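Phenol hydroxylase component phN (Pseudomonas stutzeri, PDB 3U52) probably acts as the diiron oxygenase subunit of a multicomponent phenol hydroxylase, using dioxygen to add a hydroxyl group to phenol and related aromatics. Local coordinates at residues A[136-141]-A[234-239]; A[107-112]-A[140-145]; A[199-204]-A[297-302]. One frame throughout, in Å; residues are numbered along the deposited sequence.

The three contacts lie around a diiron centre held by glutamates and histidines in a helical bundle. Contact 2 comes first, tying helix 105-121 to helix 125-155 beside one iron; contact 1 continues from the same helix, sharing Arg140 and His141, and reaches helix 220-250 and the second iron. Their centres lie about 10 Å apart. Contact 3 joins helix 187-216, which supplies Glu199 to that second iron, to helix 291-310; its centre is about 17 Å from that of contact 1 and about 21 Å from that of contact 2. Contacts 1 and 3 alternate along the chain, so the chain returns to the metal site from helices 187-216 and 220-250 before reaching helix 291-310.

Contact 1: residues A[136-141]-A[234-239]; sequences IDELRH and ARHMTL. With FE (Fe (III) ion), chain G; FE (Fe (III) ion), chain H.
Asp137 on helix 125-155 meets His236 and Arg235 on helix 220-250, and its side chain can be followed outward atom by atom. CB lies at the edge of the His236 ring, in its plane, 3.5 Å from CE1. Beyond it, CG stands in the plane of the Arg235 guanidinium, at its edge. OD2 takes two bonds: His236 NE2 donates to its anti lone pair at 2.7 Å and a nearly straight 165°, with carboxylate and ring almost coplanar, while Arg235 NH2 closes a salt bridge to OD2 at 3.0 Å from above the carboxylate plane. OD1 is bonded to Tyr61. Held at NE2 by the aspartate and at ND1 by its iron, 2.4 Å away, the His236 ring is fixed in rotation; this is the familiar second-shell carboxylate of a metal-bound histidine. With an alanine in place of Asp137, His236 NE2 would probably lose its acceptor, leaving the ring on its iron bond with less to fix its rotation, and Arg235 with one of its two acidic partners gone. The other iron is bound by His141 ND1 and by Glu138 OE2 at 2.2 Å, the glutamate chain bending at chi2 (-70°); Glu138 OE1, bound to neither iron, takes a hydrogen bond from Gln134 NE2. Asp232 accepts from His141 NE2 and also pairs with Arg235. The axes of the two segments pass 12.2 Å apart, too far for close backbone packing, with metal ligands and irons between them; helix 58-81 adds Tyr61, and helix 187-216 brings Glu199, a ligand of the second iron, close to Glu138.

Contact 2: residues A[107-112]-A[140-145]; sequences LEHAAF and RHSQTQ. With FE (Fe (III) ion), chain G.
Glu108 and His141 reach one iron from two neighbouring helices of the diiron four-helix bundle, helix 105-121 and helix 125-155, whose segments run nearly antiparallel with axes 8.1 Å apart. The carboxylate and imidazole planes stand 73° to each other, and Glu108 OE2, 2.3 Å from the iron, lies at the edge of the His141 ring, in its plane. Glutamate suits this place because its length and its bend at chi2 (-77°) carry the carboxylate from the helix to the metal. Its second oxygen, OE1, is held by Gln145: the two side chains cross at about a right angle, and NE2 donates to OE1 at 2.8 Å from above the carboxylate plane. With one oxygen on the metal and the other on an amide, the carboxylate is held through both oxygens. Ser105 OG gives a hydrogen bond to Gln145 OE1, which helps set which way the amide faces. Glu138 completes the protein ligands of this iron. Small Ser142 allows the helices to approach, its CB resting 4.0 Å from Glu108 CB. On the flank away from the iron, Phe112 CD2 sits over one face of the His109 ring, toward its rim, and Ser142 OG and His109 ND1 share a hydrogen bond of 3.0 Å in the plane of that ring.

Contact 3: residues A[199-204]-A[297-302]; sequences EYVLTN and VYYEQN. With FE (Fe (III) ion), chain H.
Tyr298 and Tyr299 of helix 291-310 carry the packing against Asn204, Val201 and Leu202 of helix 187-216, in a helix-helix contact on the side of helix 187-216 away from the irons of the diiron bundle. Both segments contain a wider pi-type turn, and their axes pass 8.8 Å apart at 131°. At its start segment 199-204 supplies Glu199 to an iron, so the contact packs the back of a ligand-bearing helix. Val297 first lays its CG1 over the centre of one face of the Tyr298 ring. That ring then leans on Asn204, its CD2 3.5 Å from Asn204 CB, the amide and ring planes being 50° apart. Tyr298 also offers its backbone oxygen to water: one molecule donates to this atom and to Val201 O, bridging the helices where the pi-type turns lie. Tyr299 comes next, and with CG anti to the backbone N (chi1 -180°) the torsion swings its ring alongside the aliphatic branches of Val201 and Leu202. Val201 CG1 is at the edge of the ring, 4.2 Å from CE2, while Leu202 CD2 lies 4.2 Å from Tyr299 CD2, oblique to the ring. A tyrosine fits here because its ring is apolar enough for these branches, while its OH is bonded to Gln321; Trp295 stacks on the ring. Asn302 ends the walk: its ND2 donates to a second water at 2.9 Å, Asn204 ND2 gives that same water a hydrogen bond, also of 2.9 Å, and the water donates to Tyr298 O, 3.3 Å away.

Contact 1: residues A[136-141]-A[234-239]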
loop_
_atom_site.group_PDB
_atom_site.type_symbol
_atom_site.label_atom_id
_atom_site.label_comp_id
_atom_site.label_asym_id
_atom_site.label_seq_id
_atom_site.Cartn_x
_atom_site.Cartn_y
_atom_site.Cartn_z
ATOM N N ILE A 136 -11.047 -18.628 -8.951
ATOM C CA ILE A 136 -11.142 -17.494 -8.018
ATOM C C ILE A 136 -9.999 -16.463 -8.299
ATOM O O ILE A 136 -10.177 -15.271 -8.078
ATOM C CB ILE A 136 -11.241 -17.961 -6.548
ATOM C CG1 ILE A 136 -11.683 -16.807 -5.643
ATOM C CG2 ILE A 136 -9.896 -18.515 -6.137
ATOM C CD1 ILE A 136 -11.926 -17.220 -4.153
ATOM N N ASP A 137 -8.842 -16.894 -8.811
ATOM C CA ASP A 137 -7.851 -15.912 -9.316
ATOM C C ASP A 137 -8.375 -15.060 -10.469
ATOM O O ASP A 137 -8.055 -13.863 -10.570
ATOM C CB ASP A 137 -6.552 -16.596 -9.801
ATOM C CG ASP A 137 -5.793 -17.336 -8.723
ATOM O OD1 ASP A 137 -5.939 -17.130 -7.484
ATOM O OD2 ASP A 137 -5.002 -18.211 -9.151
ATOM N N GLU A 138 -9.118 -15.655 -11.408
ATOM C CA GLU A 138 -9.678 -14.872 -12.532
ATOM C C GLU A 138 -10.740 -13.889 -12.044
ATOM O O GLU A 138 -10.846 -12.785 -12.580
ATOM C CB GLU A 138 -10.284 -15.771 -13.601
ATOM C CG GLU A 138 -9.301 -16.845 -14.042
ATOM C CD GLU A 138 -8.133 -16.257 -14.853
ATOM O OE1 GLU A 138 -7.277 -17.029 -15.289
ATOM O OE2 GLU A 138 -8.068 -15.016 -15.053
ATOM N N LEU A 139 -11.538 -14.292 -11.061
ATOM C CA LEU A 139 -12.428 -13.359 -10.414
ATOM C C LEU A 139 -11.619 -12.179 -9.852
ATOM O O LEU A 139 -11.988 -11.014 -9.965
ATOM C CB LEU A 139 -13.140 -14.052 -9.245
ATOM C CG LEU A 139 -14.200 -13.135 -8.588
ATOM C CD1 LEU A 139 -15.241 -12.522 -9.618
ATOM C CD2 LEU A 139 -14.921 -13.875 -7.401
ATOM N N ARG A 140 -10.534 -12.489 -9.185
ATOM C CA ARG A 140 -9.701 -11.425 -8.655
ATOM C C ARG A 140 -9.245 -10.505 -9.764
ATOM O O ARG A 140 -9.278 -9.296 -9.615
ATOM C CB ARG A 140 -8.474 -12.008 -7.981
ATOM C CG ARG A 140 -7.544 -10.882 -7.487
ATOM C CD ARG A 140 -6.437 -11.397 -6.692
ATOM N NE ARG A 140 -5.257 -11.336 -7.462
ATOM C CZ ARG A 140 -4.247 -10.533 -7.193
ATOM N NH1 ARG A 140 -4.277 -9.723 -6.139
ATOM N NH2 ARG A 140 -3.202 -10.551 -7.992
ATOM N N HIS A 141 -8.814 -11.083 -10.882
ATOM C CA HIS A 141 -8.232 -10.316 -11.989
ATOM C C HIS A 141 -9.269 -9.402 -12.578
ATOM O O HIS A 141 -9.016 -8.229 -12.827
ATOM C CB HIS A 141 -7.638 -11.269 -13.057
ATOM C CG HIS A 141 -6.392 -11.963 -12.597
ATOM N ND1 HIS A 141 -5.771 -12.945 -13.333
ATOM C CD2 HIS A 141 -5.653 -11.821 -11.464
ATOM C CE1 HIS A 141 -4.707 -13.378 -12.681
ATOM N NE2 HIS A 141 -4.600 -12.699 -11.558
ATOM N N ALA A 234 2.186 -17.563 -12.654
ATOM C CA ALA A 234 3.075 -18.694 -12.450
ATOM C C ALA A 234 2.300 -19.988 -12.165
ATOM O O ALA A 234 2.661 -21.045 -12.679
ATOM C CB ALA A 234 4.072 -18.417 -11.322
ATOM N N ARG A 235 1.266 -19.933 -11.329
ATOM C CA ARG A 235 0.454 -21.119 -11.103
ATOM C C ARG A 235 -0.333 -21.484 -12.386
ATOM O O ARG A 235 -0.558 -22.662 -12.694
ATOM C CB ARG A 235 -0.537 -20.862 -9.967
ATOM C CG ARG A 235 0.104 -20.679 -8.597
ATOM C CD ARG A 235 -0.965 -20.835 -7.525
ATOM N NE ARG A 235 -2.013 -19.800 -7.608
ATOM C CZ ARG A 235 -1.883 -18.583 -7.076
ATOM N NH1 ARG A 235 -0.777 -18.252 -6.416
ATOM N NH2 ARG A 235 -2.850 -17.693 -7.170
ATOM N N HIS A 236 -0.832 -20.464 -13.076
ATOM C CA HIS A 236 -1.706 -20.706 -14.240
ATOM C C HIS A 236 -0.908 -21.351 -15.382
ATOM O O HIS A 236 -1.411 -22.254 -16.053
ATOM C CB HIS A 236 -2.420 -19.422 -14.684
ATOM C CG HIS A 236 -3.284 -18.841 -13.605
ATOM N ND1 HIS A 236 -3.929 -17.634 -13.737
ATOM C CD2 HIS A 236 -3.576 -19.289 -12.360
ATOM C CE1 HIS A 236 -4.611 -17.377 -12.630
ATOM N NE2 HIS A 236 -4.387 -18.348 -11.769
ATOM N N MET A 237 0.328 -20.908 -15.580
ATOM C CA MET A 237 1.204 -21.539 -16.576
ATOM C C MET A 237 1.539 -22.986 -16.238
ATOM O O MET A 237 1.599 -23.815 -17.132
ATOM C CB MET A 237 2.529 -20.772 -16.739
ATOM C CG MET A 237 2.331 -19.356 -17.183
ATOM S SD MET A 237 3.915 -18.474 -17.294
ATOM C CE MET A 237 4.480 -19.043 -18.906
ATOM N N THR A 238 1.787 -23.279 -14.962
ATOM C CA THR A 238 2.073 -24.635 -14.551
ATOM C C THR A 238 0.875 -25.562 -14.718
ATOM O O THR A 238 1.033 -26.741 -15.126
ATOM C CB THR A 238 2.610 -24.721 -13.103
ATOM O OG1 THR A 238 3.591 -23.693 -12.887
ATOM C CG2 THR A 238 3.269 -26.080 -12.932
ATOM N N LEU A 239 -0.332 -25.062 -14.415
ATOM C CA LEU A 239 -1.520 -25.866 -14.713
ATOM C C LEU A 239 -1.585 -26.190 -16.229
ATOM O O LEU A 239 -1.808 -27.349 -16.607
ATOM C CB LEU A 239 -2.816 -25.233 -14.148
ATOM C CG LEU A 239 -4.212 -25.720 -14.596
ATOM C CD1 LEU A 239 -4.401 -27.197 -14.257
ATOM C CD2 LEU A 239 -5.310 -24.903 -13.897
HETATM FE FE FE G . -6.374 -13.739 -15.494
HETATM FE FE FE H . -4.062 -16.294 -15.674
#

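Contact 2: residues A[107-112]-A[140-145]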
loop_
_atom_site.group_PDB
_atom_site.type_symbol
_atom_site.label_atom_id
_atom_site.label_comp_id
_atom_site.label_asym_id
_atom_site.label_seq_id
_atom_site.Cartn_x
_atom_site.Cartn_y
_atom_site.Cartn_z
ATOM N N LEU A 107 -12.992 -10.892 -20.565
ATOM C CA LEU A 107 -12.471 -12.242 -20.689
ATOM C C LEU A 107 -12.047 -12.817 -19.341
ATOM O O LEU A 107 -12.192 -14.034 -19.119
ATOM C CB LEU A 107 -11.320 -12.283 -21.696
ATOM C CG LEU A 107 -11.704 -12.639 -23.149
ATOM C CD1 LEU A 107 -13.136 -12.393 -23.509
ATOM C CD2 LEU A 107 -10.696 -12.098 -24.186
ATOM N N GLU A 108 -11.558 -11.951 -18.429
ATOM C CA GLU A 108 -11.060 -12.435 -17.133
ATOM C C GLU A 108 -12.322 -13.010 -16.473
ATOM O O GLU A 108 -12.302 -14.077 -15.866
ATOM C CB GLU A 108 -10.527 -11.288 -16.258
ATOM C CG GLU A 108 -9.283 -10.511 -16.793
ATOM C CD GLU A 108 -8.005 -11.279 -16.591
ATOM O OE1 GLU A 108 -6.912 -10.702 -16.718
ATOM O OE2 GLU A 108 -8.095 -12.474 -16.309
ATOM N N HIS A 109 -13.411 -12.259 -16.569
ATOM C CA HIS A 109 -14.667 -12.628 -15.918
ATOM C C HIS A 109 -15.297 -13.890 -16.538
ATOM O O HIS A 109 -15.735 -14.776 -15.808
ATOM C CB HIS A 109 -15.662 -11.500 -15.968
ATOM C CG HIS A 109 -16.696 -11.606 -14.905
ATOM N ND1 HIS A 109 -16.505 -11.095 -13.641
ATOM C CD2 HIS A 109 -17.884 -12.237 -14.877
ATOM C CE1 HIS A 109 -17.558 -11.364 -12.893
ATOM N NE2 HIS A 109 -18.404 -12.068 -13.617
ATOM N N ALA A 110 -15.349 -13.962 -17.872
ATOM C CA ALA A 110 -15.645 -15.225 -18.570
ATOM C C ALA A 110 -14.779 -16.408 -18.105
ATOM O O ALA A 110 -15.286 -17.522 -17.975
ATOM C CB ALA A 110 -15.490 -15.047 -20.040
ATOM N N ALA A 111 -13.500 -16.178 -17.798
ATOM C CA ALA A 111 -12.630 -17.283 -17.412
ATOM C C ALA A 111 -13.022 -17.735 -15.991
ATOM O O ALA A 111 -13.011 -18.944 -15.662
ATOM C CB ALA A 111 -11.207 -16.892 -17.494
ATOM N N PHE A 112 -13.410 -16.767 -15.167
ATOM C CA PHE A 112 -13.914 -17.093 -13.822
ATOM C C PHE A 112 -15.101 -18.090 -13.869
ATOM O O PHE A 112 -15.083 -19.101 -13.187
ATOM C CB PHE A 112 -14.262 -15.820 -13.039
ATOM C CG PHE A 112 -15.376 -16.008 -12.042
ATOM C CD1 PHE A 112 -15.244 -16.930 -10.963
ATOM C CD2 PHE A 112 -16.526 -15.256 -12.150
ATOM C CE1 PHE A 112 -16.238 -17.099 -10.053
ATOM C CE2 PHE A 112 -17.598 -15.430 -11.215
ATOM C CZ PHE A 112 -17.441 -16.345 -10.175
ATOM N N ARG A 140 -10.534 -12.489 -9.185
ATOM C CA ARG A 140 -9.701 -11.425 -8.655
ATOM C C ARG A 140 -9.245 -10.505 -9.764
ATOM O O ARG A 140 -9.278 -9.296 -9.615
ATOM C CB ARG A 140 -8.474 -12.008 -7.981
ATOM C CG ARG A 140 -7.544 -10.882 -7.487
ATOM C CD ARG A 140 -6.437 -11.397 -6.692
ATOM N NE ARG A 140 -5.257 -11.336 -7.462
ATOM C CZ ARG A 140 -4.247 -10.533 -7.193
ATOM N NH1 ARG A 140 -4.277 -9.723 -6.139
ATOM N NH2 ARG A 140 -3.202 -10.551 -7.992
ATOM N N HIS A 141 -8.814 -11.083 -10.882
ATOM C CA HIS A 141 -8.232 -10.316 -11.989
ATOM C C HIS A 141 -9.269 -9.402 -12.578
ATOM O O HIS A 141 -9.016 -8.229 -12.827
ATOM C CB HIS A 141 -7.638 -11.269 -13.057
ATOM C CG HIS A 141 -6.392 -11.963 -12.597
ATOM N ND1 HIS A 141 -5.771 -12.945 -13.333
ATOM C CD2 HIS A 141 -5.653 -11.821 -11.464
ATOM C CE1 HIS A 141 -4.707 -13.378 -12.681
ATOM N NE2 HIS A 141 -4.600 -12.699 -11.558
ATOM N N SER A 142 -10.479 -9.941 -12.723
ATOM C CA SER A 142 -11.644 -9.171 -13.186
ATOM C C SER A 142 -11.940 -7.912 -12.294
ATOM O O SER A 142 -12.064 -6.795 -12.773
ATOM C CB SER A 142 -12.852 -10.124 -13.158
ATOM O OG SER A 142 -14.006 -9.428 -13.524
ATOM N N GLN A 143 -12.091 -8.133 -10.998
ATOM C CA GLN A 143 -12.475 -7.086 -10.071
ATOM C C GLN A 143 -11.367 -6.078 -9.840
ATOM O O GLN A 143 -11.635 -4.881 -9.808
ATOM C CB GLN A 143 -12.935 -7.739 -8.764
ATOM C CG GLN A 143 -14.155 -8.673 -8.959
ATOM C CD GLN A 143 -14.706 -9.149 -7.641
ATOM O OE1 GLN A 143 -13.940 -9.393 -6.702
ATOM N NE2 GLN A 143 -16.033 -9.276 -7.550
ATOM N N THR A 144 -10.136 -6.525 -9.664
ATOM C CA THR A 144 -9.033 -5.594 -9.466
ATOM C C THR A 144 -8.762 -4.733 -10.719
ATOM O O THR A 144 -8.382 -3.584 -10.599
ATOM C CB THR A 144 -7.732 -6.291 -9.016
ATOM O OG1 THR A 144 -7.253 -7.113 -10.064
ATOM C CG2 THR A 144 -7.945 -7.169 -7.782
ATOM N N GLN A 145 -8.979 -5.277 -11.917
ATOM C CA GLN A 145 -8.984 -4.466 -13.124
ATOM C C GLN A 145 -10.081 -3.393 -13.125
ATOM O O GLN A 145 -9.785 -2.261 -13.453
ATOM C CB GLN A 145 -9.044 -5.365 -14.384
ATOM C CG GLN A 145 -7.721 -6.136 -14.522
ATOM C CD GLN A 145 -7.790 -7.251 -15.542
ATOM O OE1 GLN A 145 -8.731 -7.296 -16.321
ATOM N NE2 GLN A 145 -6.771 -8.153 -15.551
HETATM FE FE FE G . -6.374 -13.739 -15.494
#

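Contact 3: residues A[199-204]-A[297-302]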
loop_
_atom_site.group_PDB
_atom_site.type_symbol
_atom_site.label_atom_id
_atom_site.label_comp_id
_atom_site.label_asym_id
_atom_site.label_seq_id
_atom_site.Cartn_x
_atom_site.Cartn_y
_atom_site.Cartn_z
ATOM N N GLU A 199 -2.980 -19.592 -21.625
ATOM C CA GLU A 199 -2.239 -19.334 -20.364
ATOM C C GLU A 199 -0.831 -19.823 -20.328
ATOM O O GLU A 199 -0.106 -19.451 -19.430
ATOM C CB GLU A 199 -2.920 -19.960 -19.150
ATOM C CG GLU A 199 -4.267 -19.371 -18.832
ATOM C CD GLU A 199 -4.137 -18.042 -18.109
ATOM O OE1 GLU A 199 -4.585 -17.930 -16.960
ATOM O OE2 GLU A 199 -3.563 -17.106 -18.697
ATOM N N TYR A 200 -0.452 -20.713 -21.229
ATOM C CA TYR A 200 0.893 -21.193 -21.234
ATOM C C TYR A 200 1.639 -20.755 -22.492
ATOM O O TYR A 200 2.658 -20.069 -22.402
ATOM C CB TYR A 200 0.958 -22.713 -21.026
ATOM C CG TYR A 200 2.374 -23.179 -20.901
ATOM C CD1 TYR A 200 3.022 -23.780 -21.955
ATOM C CD2 TYR A 200 3.084 -22.963 -19.726
ATOM C CE1 TYR A 200 4.380 -24.169 -21.842
ATOM C CE2 TYR A 200 4.392 -23.330 -19.601
ATOM C CZ TYR A 200 5.047 -23.943 -20.656
ATOM O OH TYR A 200 6.382 -24.336 -20.496
ATOM N N VAL A 201 1.160 -21.153 -23.652
ATOM C CA VAL A 201 1.839 -20.839 -24.880
ATOM C C VAL A 201 1.860 -19.326 -25.257
ATOM O O VAL A 201 2.923 -18.798 -25.610
ATOM C CB VAL A 201 1.321 -21.682 -26.047
ATOM C CG1 VAL A 201 2.089 -21.316 -27.353
ATOM C CG2 VAL A 201 1.535 -23.156 -25.725
ATOM N N LEU A 202 0.704 -18.652 -25.182
ATOM C CA LEU A 202 0.537 -17.314 -25.770
ATOM C C LEU A 202 0.450 -16.211 -24.723
ATOM O O LEU A 202 0.385 -15.028 -25.062
ATOM C CB LEU A 202 -0.697 -17.302 -26.692
ATOM C CG LEU A 202 -0.553 -18.227 -27.928
ATOM C CD1 LEU A 202 -1.862 -18.322 -28.739
ATOM C CD2 LEU A 202 0.614 -17.777 -28.855
ATOM N N THR A 203 0.463 -16.609 -23.454
ATOM C CA THR A 203 0.329 -15.688 -22.302
ATOM C C THR A 203 1.203 -14.419 -22.313
ATOM O O THR A 203 0.724 -13.302 -22.112
ATOM C CB THR A 203 0.486 -16.435 -20.936
ATOM O OG1 THR A 203 0.132 -15.522 -19.907
ATOM C CG2 THR A 203 1.923 -16.954 -20.697
ATOM N N ASN A 204 2.479 -14.596 -22.569
ATOM C CA ASN A 204 3.427 -13.480 -22.607
ATOM C C ASN A 204 3.140 -12.446 -23.696
ATOM O O ASN A 204 3.513 -11.269 -23.556
ATOM C CB ASN A 204 4.851 -14.028 -22.767
ATOM C CG ASN A 204 5.432 -14.574 -21.442
ATOM O OD1 ASN A 204 5.160 -14.040 -20.358
ATOM N ND2 ASN A 204 6.225 -15.624 -21.538
ATOM N N VAL A 297 10.451 -13.682 -29.945
ATOM C CA VAL A 297 10.942 -14.176 -28.671
ATOM C C VAL A 297 9.940 -15.094 -27.994
ATOM O O VAL A 297 10.272 -16.202 -27.587
ATOM C CB VAL A 297 11.315 -12.981 -27.751
ATOM C CG1 VAL A 297 11.722 -13.467 -26.324
ATOM C CG2 VAL A 297 12.430 -12.181 -28.432
ATOM N N TYR A 298 8.699 -14.650 -27.873
ATOM C CA TYR A 298 7.757 -15.377 -27.053
ATOM C C TYR A 298 7.148 -16.568 -27.760
ATOM O O TYR A 298 6.839 -17.556 -27.121
ATOM C CB TYR A 298 6.688 -14.447 -26.465
ATOM C CG TYR A 298 7.333 -13.445 -25.561
ATOM C CD1 TYR A 298 7.371 -12.104 -25.898
ATOM C CD2 TYR A 298 7.952 -13.853 -24.380
ATOM C CE1 TYR A 298 7.994 -11.184 -25.064
ATOM C CE2 TYR A 298 8.580 -12.953 -23.548
ATOM C CZ TYR A 298 8.601 -11.623 -23.890
ATOM O OH TYR A 298 9.229 -10.712 -23.053
ATOM N N TYR A 299 6.969 -16.486 -29.066
ATOM C CA TYR A 299 6.432 -17.631 -29.745
ATOM C C TYR A 299 7.518 -18.358 -30.487
ATOM O O TYR A 299 7.672 -19.564 -30.288
ATOM C CB TYR A 299 5.250 -17.311 -30.708
ATOM C CG TYR A 299 4.778 -18.600 -31.348
ATOM C CD1 TYR A 299 5.210 -18.973 -32.633
ATOM C CD2 TYR A 299 3.981 -19.506 -30.621
ATOM C CE1 TYR A 299 4.856 -20.200 -33.179
ATOM C CE2 TYR A 299 3.629 -20.724 -31.162
ATOM C CZ TYR A 299 4.073 -21.075 -32.421
ATOM O OH TYR A 299 3.647 -22.297 -32.945
ATOM N N GLU A 300 8.255 -17.703 -31.372
ATOM C CA GLU A 300 9.170 -18.503 -32.216
ATOM C C GLU A 300 10.265 -19.222 -31.370
ATOM O O GLU A 300 10.504 -20.412 -31.546
ATOM C CB GLU A 300 9.775 -17.679 -33.354
ATOM C CG GLU A 300 8.740 -17.326 -34.423
ATOM C CD GLU A 300 9.316 -16.500 -35.555
ATOM O OE1 GLU A 300 8.674 -15.511 -35.963
ATOM O OE2 GLU A 300 10.418 -16.835 -36.018
ATOM N N GLN A 301 10.866 -18.518 -30.415
ATOM C CA GLN A 301 11.916 -19.115 -29.584
ATOM C C GLN A 301 11.353 -19.976 -28.482
ATOM O O GLN A 301 11.600 -21.194 -28.443
ATOM C CB GLN A 301 12.853 -18.022 -29.053
ATOM C CG GLN A 301 13.690 -17.414 -30.207
ATOM C CD GLN A 301 14.586 -16.234 -29.823
ATOM O OE1 GLN A 301 14.680 -15.811 -28.643
ATOM N NE2 GLN A 301 15.257 -15.685 -30.838
ATOM N N ASN A 302 10.580 -19.387 -27.572
ATOM C CA ASN A 302 10.077 -20.149 -26.413
ATOM C C ASN A 302 9.116 -21.287 -26.811
ATOM O O ASN A 302 9.240 -22.417 -26.343
ATOM C CB ASN A 302 9.419 -19.211 -25.390
ATOM C CG ASN A 302 10.397 -18.214 -24.761
ATOM O OD1 ASN A 302 11.608 -18.268 -24.978
ATOM N ND2 ASN A 302 9.863 -17.287 -23.985
HETATM FE FE FE H . -4.062 -16.294 -15.674
HETATM O O HOH W 1 5.314 -19.825 -26.457
HETATM O O HOH W 2 6.929 -17.166 -23.888
#